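Local coordinates for transcriptional protein SWT1 (Saccharomyces cerevisiae, PDB 4PQZ) that takes part in transcription, probably as an activator, and is a nuclear RNA endonuclease that interacts with the TREX complex and RNA polymerase II, at residues Gln40-Phe43 and Glu44-Glu48; Glu64-Gly67 and Phe68-Tyr71; Ser101-Lys104 and Lys105-Lys109; Lys118-Asn121 and Leu122-Arg126; Gln149-Glu152 and Lys153-Glu157. All coordinates share one frame; numbering follows the deposited sequence.

Contact 1: Gln40-Phe43 and Glu44-Glu48; sequences QNVF and EQVKE
Glu44 reaches back toward two earlier residues: its backbone N donates to Gln40 O, and its side chain folds between Gln40 and Phe43. Its CG lies 3.4 Å from Gln40 CG, a close methylene contact. The chain then bends, bringing OE2 to 3.5 Å from Phe43 CE2, with the carboxylate plane turned 84° from that of the ring. Gln45 runs beside Asn41, both side chains pointing the same way. Its NE2 comes within 2.9 Å of Asn41 OD1, but the angle is too poor for a hydrogen bond; the firm partner of this amide is Trp158, whose NE1 bonds to OE1. The Gln40-Glu44 and Asn41-Gln45 pairs show the four-residue spacing of an alpha helix, here helix 35-62 of the HEPN-like C-terminal domain of Swt1. At Val46 the backbone bond is short and nearly straight, N to Val42 O 2.7 Å at 172°. The valine side chains lie side by side, Val46 CG2 3.7 Å from Val42 CG1, and Val46 also meets Phe128 and Trp132 of helix 122-139. Lys47 lays its CD over one face of the Phe43 ring, off toward the rim and 3.9 Å from the centroid, a CH-pi contact. A turn at chi3 (71°) then carries NZ to the Glu44 carboxylate, where it forms a salt bridge with weak hydrogen bonds to both oxygens, the NZ to OE1 distance being 3.4 Å.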
loop_
_atom_site.group_PDB
_atom_site.type_symbol
_atom_site.label_atom_id
_atom_site.label_comp_id
_atom_site.label_asym_id
_atom_site.label_seq_id
_atom_site.Cartn_x
_atom_site.Cartn_y
_atom_site.Cartn_z
ATOM N N GLN A 40 -8.836 5.570 10.979
ATOM C CA GLN A 40 -9.470 4.664 10.028
ATOM C C GLN A 40 -9.500 5.253 8.614
ATOM O O GLN A 40 -9.369 4.523 7.632
ATOM C CB GLN A 40 -10.876 4.283 10.488
ATOM C CG GLN A 40 -11.469 3.148 9.685
ATOM C CD GLN A 40 -12.829 2.736 10.172
ATOM O OE1 GLN A 40 -13.260 3.144 11.250
ATOM N NE2 GLN A 40 -13.522 1.922 9.382
ATOM N N ASN A 41 -9.654 6.572 8.525
ATOM C CA ASN A 41 -9.691 7.280 7.242
ATOM C C ASN A 41 -8.433 7.076 6.384
ATOM O O ASN A 41 -8.525 6.782 5.192
ATOM C CB ASN A 41 -9.935 8.773 7.481
ATOM C CG ASN A 41 -10.465 9.484 6.259
ATOM O OD1 ASN A 41 -10.769 8.857 5.246
ATOM N ND2 ASN A 41 -10.593 10.804 6.351
ATOM N N VAL A 42 -7.260 7.242 6.990
ATOM C CA VAL A 42 -5.994 6.953 6.317
ATOM C C VAL A 42 -5.826 5.453 6.086
ATOM O O VAL A 42 -5.567 5.014 4.969
ATOM C CB VAL A 42 -4.797 7.463 7.142
ATOM C CG1 VAL A 42 -3.469 7.024 6.516
ATOM C CG2 VAL A 42 -4.879 8.987 7.314
ATOM N N PHE A 43 -5.982 4.680 7.159
ATOM C CA PHE A 43 -5.846 3.220 7.128
ATOM C C PHE A 43 -6.689 2.580 6.023
ATOM O O PHE A 43 -6.168 1.815 5.210
ATOM C CB PHE A 43 -6.191 2.623 8.504
ATOM C CG PHE A 43 -6.179 1.111 8.549
ATOM C CD1 PHE A 43 -5.003 0.407 8.375
ATOM C CD2 PHE A 43 -7.347 0.404 8.793
ATOM C CE1 PHE A 43 -4.994 -0.983 8.416
ATOM C CE2 PHE A 43 -7.351 -0.988 8.838
ATOM C CZ PHE A 43 -6.174 -1.681 8.651
ATOM N N GLU A 44 -7.977 2.915 5.976
ATOM C CA GLU A 44 -8.870 2.315 4.989
ATOM C C GLU A 44 -8.614 2.818 3.566
ATOM O O GLU A 44 -8.869 2.100 2.598
ATOM C CB GLU A 44 -10.342 2.497 5.380
ATOM C CG GLU A 44 -10.751 1.731 6.643
ATOM C CD GLU A 44 -10.811 0.213 6.461
ATOM O OE1 GLU A 44 -11.142 -0.245 5.347
ATOM O OE2 GLU A 44 -10.528 -0.523 7.438
ATOM N N GLN A 45 -8.103 4.039 3.435
ATOM C CA GLN A 45 -7.753 4.553 2.111
ATOM C C GLN A 45 -6.419 4.000 1.612
ATOM O O GLN A 45 -6.301 3.614 0.447
ATOM C CB GLN A 45 -7.752 6.080 2.081
ATOM C CG GLN A 45 -9.145 6.704 1.960
ATOM C CD GLN A 45 -9.117 8.211 2.145
ATOM O OE1 GLN A 45 -8.059 8.840 2.080
ATOM N NE2 GLN A 45 -10.282 8.797 2.388
ATOM N N VAL A 46 -5.419 3.965 2.493
ATOM C CA VAL A 46 -4.149 3.294 2.196
ATOM C C VAL A 46 -4.378 1.847 1.729
ATOM O O VAL A 46 -3.820 1.426 0.712
ATOM C CB VAL A 46 -3.201 3.297 3.411
ATOM C CG1 VAL A 46 -2.002 2.395 3.157
ATOM C CG2 VAL A 46 -2.759 4.723 3.727
ATOM N N LYS A 47 -5.212 1.117 2.474
ATOM C CA LYS A 47 -5.654 -0.237 2.104
ATOM C C LYS A 47 -6.221 -0.318 0.684
ATOM O O LYS A 47 -5.784 -1.150 -0.114
ATOM C CB LYS A 47 -6.703 -0.766 3.092
ATOM C CG LYS A 47 -6.148 -1.566 4.264
ATOM C CD LYS A 47 -7.253 -1.933 5.270
ATOM C CE LYS A 47 -8.213 -2.990 4.728
ATOM N NZ LYS A 47 -9.438 -3.133 5.577
ATOM N N GLU A 48 -7.191 0.541 0.378
ATOM C CA GLU A 48 -7.814 0.561 -0.947
ATOM C C GLU A 48 -6.803 0.843 -2.053
ATOM O O GLU A 48 -6.903 0.310 -3.155
ATOM C CB GLU A 48 -8.928 1.600 -1.005
ATOM C CG GLU A 48 -10.211 1.185 -0.316
ATOM C CD GLU A 48 -11.263 2.276 -0.378
ATOM O OE1 GLU A 48 -10.935 3.400 -0.830
ATOM O OE2 GLU A 48 -12.416 2.012 0.025
#

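Contact 2: Glu64-Gly67 and Phe68-Tyr71; sequences EDIG and FIDY
Ile66 O receives the backbone N of Tyr71 at 2.9 Å, the shortest hydrogen bond of this turn. One step inside it, Asp70 N makes a weak bond to Gly67 O at 3.3 Å, closing a type I beta turn. Nested bonds of this kind, with Asp70 in the left-handed backbone conformation (phi 59°), define a Schellman motif, and it comes with the hydrophobic contact often found there: Ile66 and Tyr71 lie side by side, Ile66 CD1 4.0 Å from Tyr71 CD2. The loop follows helix 35-62, and Tyr71 turns back onto that helix, its OH bonded to Asp55 and its side chain touching Leu58, while its ring meets Tyr85 edge-to-face. Just ahead of the nested pair, Ile69 N donates to Asp65 O at 3.1 Å. Ile69 CG1 sits between its own backbone N and carbonyl carbon (chi1 43°), which places it 3.2 Å from the same Asp65 O; the next torsion (chi2 88°) turns CD1 to 3.8 Å from Ile66 CA.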
loop_
_atom_site.group_PDB
_atom_site.type_symbol
_atom_site.label_atom_id
_atom_site.label_comp_id
_atom_site.label_asym_id
_atom_site.label_seq_id
_atom_site.Cartn_x
_atom_site.Cartn_y
_atom_site.Cartn_z
ATOM N N GLU A 64 -5.999 -12.659 -18.656
ATOM C CA GLU A 64 -6.887 -13.812 -18.530
ATOM C C GLU A 64 -6.402 -14.838 -17.499
ATOM O O GLU A 64 -7.201 -15.506 -16.828
ATOM C CB GLU A 64 -6.990 -14.518 -19.878
ATOM C CG GLU A 64 -8.121 -14.060 -20.771
ATOM C CD GLU A 64 -8.447 -15.100 -21.832
ATOM O OE1 GLU A 64 -7.504 -15.744 -22.341
ATOM O OE2 GLU A 64 -9.645 -15.287 -22.142
ATOM N N ASP A 65 -5.088 -14.979 -17.386
ATOM C CA ASP A 65 -4.532 -16.107 -16.649
ATOM C C ASP A 65 -4.435 -15.867 -15.141
ATOM O O ASP A 65 -3.664 -16.540 -14.467
ATOM C CB ASP A 65 -3.172 -16.521 -17.239
ATOM C CG ASP A 65 -3.275 -16.937 -18.709
ATOM O OD1 ASP A 65 -2.278 -16.816 -19.461
ATOM O OD2 ASP A 65 -4.371 -17.377 -19.117
ATOM N N ILE A 66 -5.226 -14.931 -14.605
ATOM C CA ILE A 66 -5.073 -14.563 -13.186
ATOM C C ILE A 66 -5.592 -15.612 -12.209
ATOM O O ILE A 66 -5.101 -15.706 -11.086
ATOM C CB ILE A 66 -5.649 -13.149 -12.801
ATOM C CG1 ILE A 66 -7.156 -13.046 -13.067
ATOM C CG2 ILE A 66 -4.835 -12.007 -13.440
ATOM C CD1 ILE A 66 -7.808 -11.906 -12.274
ATOM N N GLY A 67 -6.590 -16.385 -12.630
ATOM C CA GLY A 67 -7.065 -17.508 -11.840
ATOM C C GLY A 67 -6.018 -18.606 -11.841
ATOM O O GLY A 67 -5.833 -19.315 -10.847
ATOM N N PHE A 68 -5.323 -18.730 -12.968
ATOM C CA PHE A 68 -4.263 -19.720 -13.141
ATOM C C PHE A 68 -3.050 -19.441 -12.244
ATOM O O PHE A 68 -2.398 -20.364 -11.770
ATOM C CB PHE A 68 -3.855 -19.806 -14.619
ATOM C CG PHE A 68 -2.724 -20.767 -14.892
ATOM C CD1 PHE A 68 -2.921 -22.146 -14.815
ATOM C CD2 PHE A 68 -1.469 -20.293 -15.255
ATOM C CE1 PHE A 68 -1.879 -23.035 -15.073
ATOM C CE2 PHE A 68 -0.429 -21.170 -15.521
ATOM C CZ PHE A 68 -0.631 -22.550 -15.425
ATOM N N ILE A 69 -2.744 -18.175 -11.997
ATOM C CA ILE A 69 -1.626 -17.867 -11.088
ATOM C C ILE A 69 -2.099 -17.470 -9.697
ATOM O O ILE A 69 -1.407 -16.746 -8.981
ATOM C CB ILE A 69 -0.628 -16.825 -11.669
ATOM C CG1 ILE A 69 -1.361 -15.674 -12.359
ATOM C CG2 ILE A 69 0.324 -17.477 -12.655
ATOM C CD1 ILE A 69 -1.731 -14.534 -11.421
ATOM N N ASP A 70 -3.280 -17.964 -9.323
ATOM C CA ASP A 70 -3.809 -17.832 -7.952
ATOM C C ASP A 70 -3.990 -16.395 -7.429
ATOM O O ASP A 70 -3.882 -16.137 -6.225
ATOM C CB ASP A 70 -2.981 -18.656 -6.952
ATOM C CG ASP A 70 -2.887 -20.116 -7.341
ATOM O OD1 ASP A 70 -3.955 -20.761 -7.486
ATOM O OD2 ASP A 70 -1.746 -20.605 -7.509
ATOM N N TYR A 71 -4.276 -15.458 -8.322
ATOM C CA TYR A 71 -4.733 -14.162 -7.857
ATOM C C TYR A 71 -6.243 -14.039 -8.017
ATOM O O TYR A 71 -6.744 -13.867 -9.133
ATOM C CB TYR A 71 -4.020 -13.003 -8.564
ATOM C CG TYR A 71 -4.720 -11.685 -8.326
ATOM C CD1 TYR A 71 -4.864 -11.179 -7.037
ATOM C CD2 TYR A 71 -5.258 -10.963 -9.379
ATOM C CE1 TYR A 71 -5.517 -9.994 -6.804
ATOM C CE2 TYR A 71 -5.914 -9.767 -9.160
ATOM C CZ TYR A 71 -6.039 -9.286 -7.869
ATOM O OH TYR A 71 -6.699 -8.103 -7.642
#

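Contact 3: Ser101-Lys104 and Lys105-Lys109; sequences SKIK and KNEWK
The Trp108 indole is met obliquely by Ile103, whose CG2 methyl comes 3.4 Å from NE1 and 3.9 Å from CE2, the two side chains crossing at about a right angle. Over the centre of one indole face stands Glu107 OE1, 3.7 Å above the plane, brought there by a bend at chi2 (-83°). The Glu107 CB also packs on the Ile103 methyl, so that one methyl touches both Glu107 and Trp108. The backbone sets up this grouping: Glu107 N donates to Lys104 O at 3.0 Å, from well above the carbonyl plane, and Trp108 N to Lys105 O at 3.0 Å, the three-residue spacing of a 3-10 segment. Upstream, an ST turn, with Ile103 N bonded to Ser101 OG at 3.1 Å, shapes the chain leading into Ile103. The segment lies in the loop between helices 90-97 and 113-116, where buried Trp108 packs on Trp132 and Val135 of helix 122-139 and on Ile86 and Tyr87 of helix 79-88, while Lys105 makes a cation-pi contact with Tyr87.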
loop_
_atom_site.group_PDB
_atom_site.type_symbol
_atom_site.label_atom_id
_atom_site.label_comp_id
_atom_site.label_asym_id
_atom_site.label_seq_id
_atom_site.Cartn_x
_atom_site.Cartn_y
_atom_site.Cartn_z
ATOM N N SER A 101 14.729 1.176 -4.891
ATOM C CA SER A 101 14.418 1.084 -3.479
ATOM C C SER A 101 15.441 0.149 -2.851
ATOM O O SER A 101 16.045 -0.675 -3.534
ATOM C CB SER A 101 13.008 0.511 -3.297
ATOM O OG SER A 101 12.644 0.454 -1.930
ATOM N N LYS A 102 15.621 0.273 -1.546
ATOM C CA LYS A 102 16.462 -0.636 -0.785
ATOM C C LYS A 102 15.654 -1.833 -0.300
ATOM O O LYS A 102 16.203 -2.784 0.257
ATOM C CB LYS A 102 17.051 0.087 0.433
ATOM C CG LYS A 102 17.799 1.370 0.093
ATOM C CD LYS A 102 19.129 1.064 -0.568
ATOM C CE LYS A 102 19.730 2.332 -1.123
ATOM N NZ LYS A 102 20.955 2.057 -1.924
ATOM N N ILE A 103 14.345 -1.766 -0.499
ATOM C CA ILE A 103 13.451 -2.857 -0.127
ATOM C C ILE A 103 13.789 -4.148 -0.898
ATOM O O ILE A 103 13.900 -4.149 -2.133
ATOM C CB ILE A 103 11.970 -2.419 -0.292
ATOM C CG1 ILE A 103 11.649 -1.311 0.721
ATOM C CG2 ILE A 103 11.004 -3.600 -0.097
ATOM C CD1 ILE A 103 10.266 -0.645 0.542
ATOM N N LYS A 104 14.011 -5.225 -0.147
ATOM C CA LYS A 104 14.265 -6.553 -0.717
ATOM C C LYS A 104 13.073 -7.486 -0.492
ATOM O O LYS A 104 12.200 -7.202 0.341
ATOM C CB LYS A 104 15.499 -7.207 -0.083
ATOM C CG LYS A 104 16.817 -6.564 -0.414
ATOM C CD LYS A 104 17.963 -7.307 0.246
ATOM C CE LYS A 104 19.240 -6.480 0.206
ATOM N NZ LYS A 104 20.332 -7.047 1.050
ATOM N N LYS A 105 13.073 -8.603 -1.220
ATOM C CA LYS A 105 12.021 -9.618 -1.149
ATOM C C LYS A 105 11.580 -9.933 0.279
ATOM O O LYS A 105 10.398 -9.846 0.601
ATOM C CB LYS A 105 12.482 -10.901 -1.861
ATOM C CG LYS A 105 11.562 -12.124 -1.664
ATOM C CD LYS A 105 11.864 -13.249 -2.662
ATOM C CE LYS A 105 11.127 -14.548 -2.326
ATOM N NZ LYS A 105 9.643 -14.422 -2.383
ATOM N N ASN A 106 12.544 -10.269 1.133
ATOM C CA ASN A 106 12.277 -10.648 2.526
ATOM C C ASN A 106 11.449 -9.659 3.384
ATOM O O ASN A 106 10.818 -10.056 4.366
ATOM C CB ASN A 106 13.592 -11.014 3.218
ATOM C CG ASN A 106 13.385 -11.531 4.627
ATOM O OD1 ASN A 106 13.010 -12.687 4.828
ATOM N ND2 ASN A 106 13.631 -10.675 5.614
ATOM N N GLU A 107 11.435 -8.382 3.005
ATOM C CA GLU A 107 10.631 -7.366 3.695
ATOM C C GLU A 107 9.117 -7.709 3.699
ATOM O O GLU A 107 8.368 -7.284 4.599
ATOM C CB GLU A 107 10.872 -5.990 3.045
ATOM C CG GLU A 107 10.995 -4.795 4.021
ATOM C CD GLU A 107 9.644 -4.254 4.449
ATOM O OE1 GLU A 107 8.658 -4.528 3.733
ATOM O OE2 GLU A 107 9.559 -3.568 5.493
ATOM N N TRP A 108 8.675 -8.467 2.691
ATOM C CA TRP A 108 7.248 -8.770 2.519
ATOM C C TRP A 108 6.832 -10.131 3.058
ATOM O O TRP A 108 5.661 -10.494 3.013
ATOM C CB TRP A 108 6.865 -8.654 1.051
ATOM C CG TRP A 108 7.271 -7.330 0.497
ATOM C CD1 TRP A 108 8.328 -7.076 -0.322
ATOM C CD2 TRP A 108 6.662 -6.067 0.776
ATOM N NE1 TRP A 108 8.393 -5.747 -0.608
ATOM C CE2 TRP A 108 7.389 -5.098 0.057
ATOM C CE3 TRP A 108 5.555 -5.662 1.537
ATOM C CZ2 TRP A 108 7.054 -3.741 0.089
ATOM C CZ3 TRP A 108 5.218 -4.301 1.560
ATOM C CH2 TRP A 108 5.974 -3.365 0.854
ATOM N N LYS A 109 7.794 -10.870 3.585
ATOM C CA LYS A 109 7.525 -12.179 4.164
ATOM C C LYS A 109 6.608 -12.062 5.384
ATOM O O LYS A 109 5.652 -12.826 5.540
ATOM C CB LYS A 109 8.850 -12.852 4.527
ATOM C CG LYS A 109 8.788 -14.363 4.739
ATOM C CD LYS A 109 10.169 -14.983 4.526
ATOM C CE LYS A 109 10.412 -16.148 5.467
ATOM N NZ LYS A 109 9.195 -16.982 5.615
#

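Contact 4: Lys118-Asn121 and Leu122-Arg126; sequences KPTN and LNDLR
Asn121 CG is tucked between its own backbone N and carbonyl carbon (chi1 58°), a torsion that folds the amide back over the first turn of helix 122-139, while Asp124 CG, beside its backbone N (chi1 -76°), brings the carboxylate across the amide, their planes 56° apart. The arrangement is an N-cap: Asn121 OD1 accepts from Asp124 N at 2.7 Å, supplying a side-chain acceptor to an N-H of the first turn. The main chain joins in through Leu125 N, bonded to Asn121 O at 3.0 Å. The Asp124 carboxylate at this end would be expected to interact favourably with the helix dipole. Pro119 packs against Leu125, its CG 3.6 Å from Leu125 CD1 and its CB 3.5 Å from Leu125 CA, and Leu125 continues onto Phe35 and Ile162 of the helices at either end of the chain. A water ties the polar side chains together: it donates to Asp124 OD1 at 2.8 Å, and accepts from Asn123 ND2 at 3.2 Å and, weakly, from Asn121 ND2.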
loop_
_atom_site.group_PDB
_atom_site.type_symbol
_atom_site.label_atom_id
_atom_site.label_comp_id
_atom_site.label_asym_id
_atom_site.label_seq_id
_atom_site.Cartn_x
_atom_site.Cartn_y
_atom_site.Cartn_z
ATOM N N LYS A 118 -4.584 -1.019 11.920
ATOM C CA LYS A 118 -5.014 0.350 12.187
ATOM C C LYS A 118 -4.207 0.969 13.318
ATOM O O LYS A 118 -4.149 0.412 14.417
ATOM C CB LYS A 118 -6.501 0.400 12.533
ATOM C CG LYS A 118 -7.085 1.808 12.448
ATOM C CD LYS A 118 -8.527 1.871 12.950
ATOM C CE LYS A 118 -8.586 2.437 14.365
ATOM N NZ LYS A 118 -9.781 3.315 14.558
ATOM N N PRO A 119 -3.565 2.118 13.043
ATOM C CA PRO A 119 -2.770 2.831 14.047
ATOM C C PRO A 119 -3.581 3.242 15.284
ATOM O O PRO A 119 -4.670 3.811 15.157
ATOM C CB PRO A 119 -2.290 4.065 13.281
ATOM C CG PRO A 119 -2.247 3.629 11.868
ATOM C CD PRO A 119 -3.437 2.738 11.711
ATOM N N THR A 120 -3.040 2.948 16.465
ATOM C CA THR A 120 -3.697 3.286 17.726
ATOM C C THR A 120 -3.083 4.512 18.406
ATOM O O THR A 120 -3.614 5.001 19.401
ATOM C CB THR A 120 -3.700 2.098 18.717
ATOM O OG1 THR A 120 -2.351 1.708 19.018
ATOM C CG2 THR A 120 -4.451 0.918 18.124
ATOM N N ASN A 121 -1.970 5.003 17.868
ATOM C CA ASN A 121 -1.362 6.245 18.360
ATOM C C ASN A 121 -0.757 7.085 17.235
ATOM O O ASN A 121 -0.672 6.626 16.093
ATOM C CB ASN A 121 -0.324 5.965 19.455
ATOM C CG ASN A 121 0.791 5.040 18.996
ATOM O OD1 ASN A 121 1.622 5.416 18.177
ATOM N ND2 ASN A 121 0.825 3.831 19.546
ATOM N N LEU A 122 -0.342 8.310 17.552
ATOM C CA LEU A 122 0.117 9.243 16.518
ATOM C C LEU A 122 1.432 8.807 15.897
ATOM O O LEU A 122 1.623 8.912 14.684
ATOM C CB LEU A 122 0.236 10.684 17.051
ATOM C CG LEU A 122 0.596 11.726 15.974
ATOM C CD1 LEU A 122 -0.509 11.827 14.922
ATOM C CD2 LEU A 122 0.925 13.117 16.559
ATOM N N ASN A 123 2.342 8.325 16.735
ATOM C CA ASN A 123 3.603 7.779 16.254
ATOM C C ASN A 123 3.377 6.639 15.233
ATOM O O ASN A 123 3.960 6.633 14.143
ATOM C CB ASN A 123 4.451 7.303 17.438
ATOM C CG ASN A 123 5.700 6.545 16.997
ATOM O OD1 ASN A 123 6.395 6.962 16.060
ATOM N ND2 ASN A 123 5.985 5.414 17.667
ATOM N N ASP A 124 2.502 5.699 15.592
ATOM C CA ASP A 124 2.179 4.546 14.752
ATOM C C ASP A 124 1.508 4.977 13.451
ATOM O O ASP A 124 1.751 4.387 12.398
ATOM C CB ASP A 124 1.276 3.564 15.506
ATOM C CG ASP A 124 2.035 2.731 16.535
ATOM O OD1 ASP A 124 3.218 3.033 16.797
ATOM O OD2 ASP A 124 1.441 1.773 17.079
ATOM N N LEU A 125 0.682 6.019 13.534
ATOM C CA LEU A 125 -0.008 6.567 12.366
ATOM C C LEU A 125 0.957 7.228 11.387
ATOM O O LEU A 125 0.807 7.091 10.177
ATOM C CB LEU A 125 -1.107 7.543 12.790
ATOM C CG LEU A 125 -1.969 8.151 11.674
ATOM C CD1 LEU A 125 -2.543 7.071 10.751
ATOM C CD2 LEU A 125 -3.085 9.027 12.249
ATOM N N ARG A 126 1.957 7.929 11.914
ATOM C CA ARG A 126 2.984 8.528 11.067
ATOM C C ARG A 126 3.865 7.448 10.467
ATOM O O ARG A 126 4.210 7.500 9.285
ATOM C CB ARG A 126 3.833 9.534 11.856
ATOM C CG ARG A 126 3.014 10.672 12.424
ATOM C CD ARG A 126 3.886 11.804 12.911
ATOM N NE ARG A 126 3.208 13.089 12.752
ATOM C CZ ARG A 126 3.254 13.824 11.640
ATOM N NH1 ARG A 126 3.944 13.407 10.584
ATOM N NH2 ARG A 126 2.608 14.980 11.581
HETATM O O HOH W 1 4.139 3.465 19.446
#

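Contact 5: Gln149-Glu152 and Lys153-Glu157; sequences QSLE and KQIHE
Lys153 is held at both ends, its backbone N donating to Gln149 O at 2.9 Å, nearly straight at 169°, and its NZ forming a salt bridge with Glu157 OE2, also at 2.9 Å. The ammonium comes to the anti side of that oxygen, 32° out of the carboxylate plane, after the lysine chain bends at its last torsion (chi4 55°). This is the regular i to i+4 pattern of an alpha helix, helix 145-163, the last in the domain, and the bonds of Ile155 N to Leu151 O and His156 N to Glu152 O continue it. Gln154 N meets Ser150 O less squarely, at 3.2 Å and from above the carbonyl plane. On the same side of the helix a water bridges this pair, 3.2 Å from Ser150 OG and donating to Gln154 OE1 at 3.3 Å. Glu152 and Ile155 run side by side, pointing the same way, with Glu152 OE2 3.9 Å from Ile155 CD1; that oxygen accepts a hydrogen bond from His137 NE2 on helix 122-139. Leu151 and Ile155 both pack on His137, and Leu151 adds Leu136 of the same helix and Thr49 of helix 35-62. Between them, Ile155 CD1 reaches back to 3.9 Å from Leu151 CG, and Ile155 CG1 rests against the carbonyl, 3.2 Å from Leu151 O.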
loop_
_atom_site.group_PDB
_atom_site.type_symbol
_atom_site.label_atom_id
_atom_site.label_comp_id
_atom_site.label_asym_id
_atom_site.label_seq_id
_atom_site.Cartn_x
_atom_site.Cartn_y
_atom_site.Cartn_z
ATOM N N GLN A 149 -0.666 11.311 -10.428
ATOM C CA GLN A 149 -1.198 12.568 -9.875
ATOM C C GLN A 149 -2.258 12.273 -8.805
ATOM O O GLN A 149 -2.247 12.845 -7.709
ATOM C CB GLN A 149 -1.819 13.449 -10.983
ATOM C CG GLN A 149 -0.833 13.961 -12.048
ATOM C CD GLN A 149 -1.480 14.922 -13.050
ATOM O OE1 GLN A 149 -2.342 15.718 -12.689
ATOM N NE2 GLN A 149 -1.061 14.844 -14.313
ATOM N N SER A 150 -3.162 11.353 -9.134
ATOM C CA SER A 150 -4.211 10.925 -8.221
ATOM C C SER A 150 -3.640 10.380 -6.904
ATOM O O SER A 150 -4.250 10.534 -5.843
ATOM C CB SER A 150 -5.101 9.890 -8.922
ATOM O OG SER A 150 -5.956 9.222 -8.016
ATOM N N LEU A 151 -2.459 9.765 -6.965
ATOM C CA LEU A 151 -1.819 9.251 -5.759
ATOM C C LEU A 151 -1.232 10.377 -4.913
ATOM O O LEU A 151 -1.362 10.365 -3.695
ATOM C CB LEU A 151 -0.739 8.208 -6.094
ATOM C CG LEU A 151 -0.029 7.619 -4.862
ATOM C CD1 LEU A 151 -0.976 6.707 -4.088
ATOM C CD2 LEU A 151 1.291 6.912 -5.207
ATOM N N GLU A 152 -0.582 11.339 -5.565
ATOM C CA GLU A 152 -0.064 12.552 -4.909
ATOM C C GLU A 152 -1.161 13.327 -4.170
ATOM O O GLU A 152 -0.991 13.737 -3.022
ATOM C CB GLU A 152 0.619 13.476 -5.932
ATOM C CG GLU A 152 1.969 12.980 -6.439
ATOM C CD GLU A 152 2.920 12.656 -5.309
ATOM O OE1 GLU A 152 3.435 13.598 -4.667
ATOM O OE2 GLU A 152 3.149 11.458 -5.053
ATOM N N LYS A 153 -2.286 13.513 -4.846
ATOM C CA LYS A 153 -3.438 14.173 -4.260
ATOM C C LYS A 153 -3.924 13.455 -3.001
ATOM O O LYS A 153 -4.295 14.085 -2.015
ATOM C CB LYS A 153 -4.566 14.274 -5.291
ATOM C CG LYS A 153 -5.888 14.738 -4.722
ATOM C CD LYS A 153 -7.024 14.527 -5.711
ATOM C CE LYS A 153 -8.370 14.433 -4.993
ATOM N NZ LYS A 153 -8.657 15.603 -4.106
ATOM N N GLN A 154 -3.915 12.132 -3.035
ATOM C CA GLN A 154 -4.407 11.345 -1.912
ATOM C C GLN A 154 -3.427 11.369 -0.730
ATOM O O GLN A 154 -3.836 11.432 0.433
ATOM C CB GLN A 154 -4.684 9.915 -2.364
ATOM C CG GLN A 154 -5.985 9.337 -1.847
ATOM C CD GLN A 154 -6.262 7.970 -2.432
ATOM O OE1 GLN A 154 -5.771 7.635 -3.514
ATOM N NE2 GLN A 154 -7.043 7.165 -1.717
ATOM N N ILE A 155 -2.135 11.329 -1.055
ATOM C CA ILE A 155 -1.030 11.436 -0.096
ATOM C C ILE A 155 -1.043 12.788 0.634
ATOM O O ILE A 155 -0.807 12.854 1.843
ATOM C CB ILE A 155 0.350 11.222 -0.813
ATOM C CG1 ILE A 155 0.543 9.749 -1.216
ATOM C CG2 ILE A 155 1.511 11.721 0.040
ATOM C CD1 ILE A 155 1.875 9.451 -1.947
ATOM N N HIS A 156 -1.329 13.856 -0.104
ATOM C CA HIS A 156 -1.399 15.203 0.470
ATOM C C HIS A 156 -2.512 15.274 1.514
ATOM O O HIS A 156 -2.293 15.734 2.636
ATOM C CB HIS A 156 -1.612 16.265 -0.620
ATOM C CG HIS A 156 -1.799 17.657 -0.083
ATOM N ND1 HIS A 156 -0.747 18.525 0.140
ATOM C CD2 HIS A 156 -2.921 18.331 0.280
ATOM C CE1 HIS A 156 -1.210 19.665 0.611
ATOM N NE2 HIS A 156 -2.527 19.574 0.711
ATOM N N GLU A 157 -3.696 14.790 1.149
ATOM C CA GLU A 157 -4.807 14.709 2.095
ATOM C C GLU A 157 -4.478 13.881 3.347
ATOM O O GLU A 157 -4.912 14.217 4.450
ATOM C CB GLU A 157 -6.056 14.147 1.415
ATOM C CG GLU A 157 -6.484 14.888 0.173
ATOM C CD GLU A 157 -7.803 14.374 -0.360
ATOM O OE1 GLU A 157 -8.684 14.057 0.467
ATOM O OE2 GLU A 157 -7.954 14.276 -1.598
HETATM O O HOH W 2 -5.224 6.531 -6.543
#

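In the fold
From the N terminus the five contacts follow in series; each joins consecutive segments, and none nests within or crosses another. Contact 1 lies along helix 35-62 and contact 2 closes the turn beyond its far end, their centres about 26 Å apart. Contact 3 shapes the loop before helix 113-116, on the opposite side of the chain's centre from contact 1. Contact 4 starts helix 122-139 and returns to contact 1, packing Lys118 and Pro119 on Phe43, and Leu125 on Val42. Contact 5, on helix 145-163, meets contact 1 through Gln154 and Gln45. Helix 35-62 is thus met by helices 122-139 and 145-163, while contacts 2 and 3 stand apart from the other contacts.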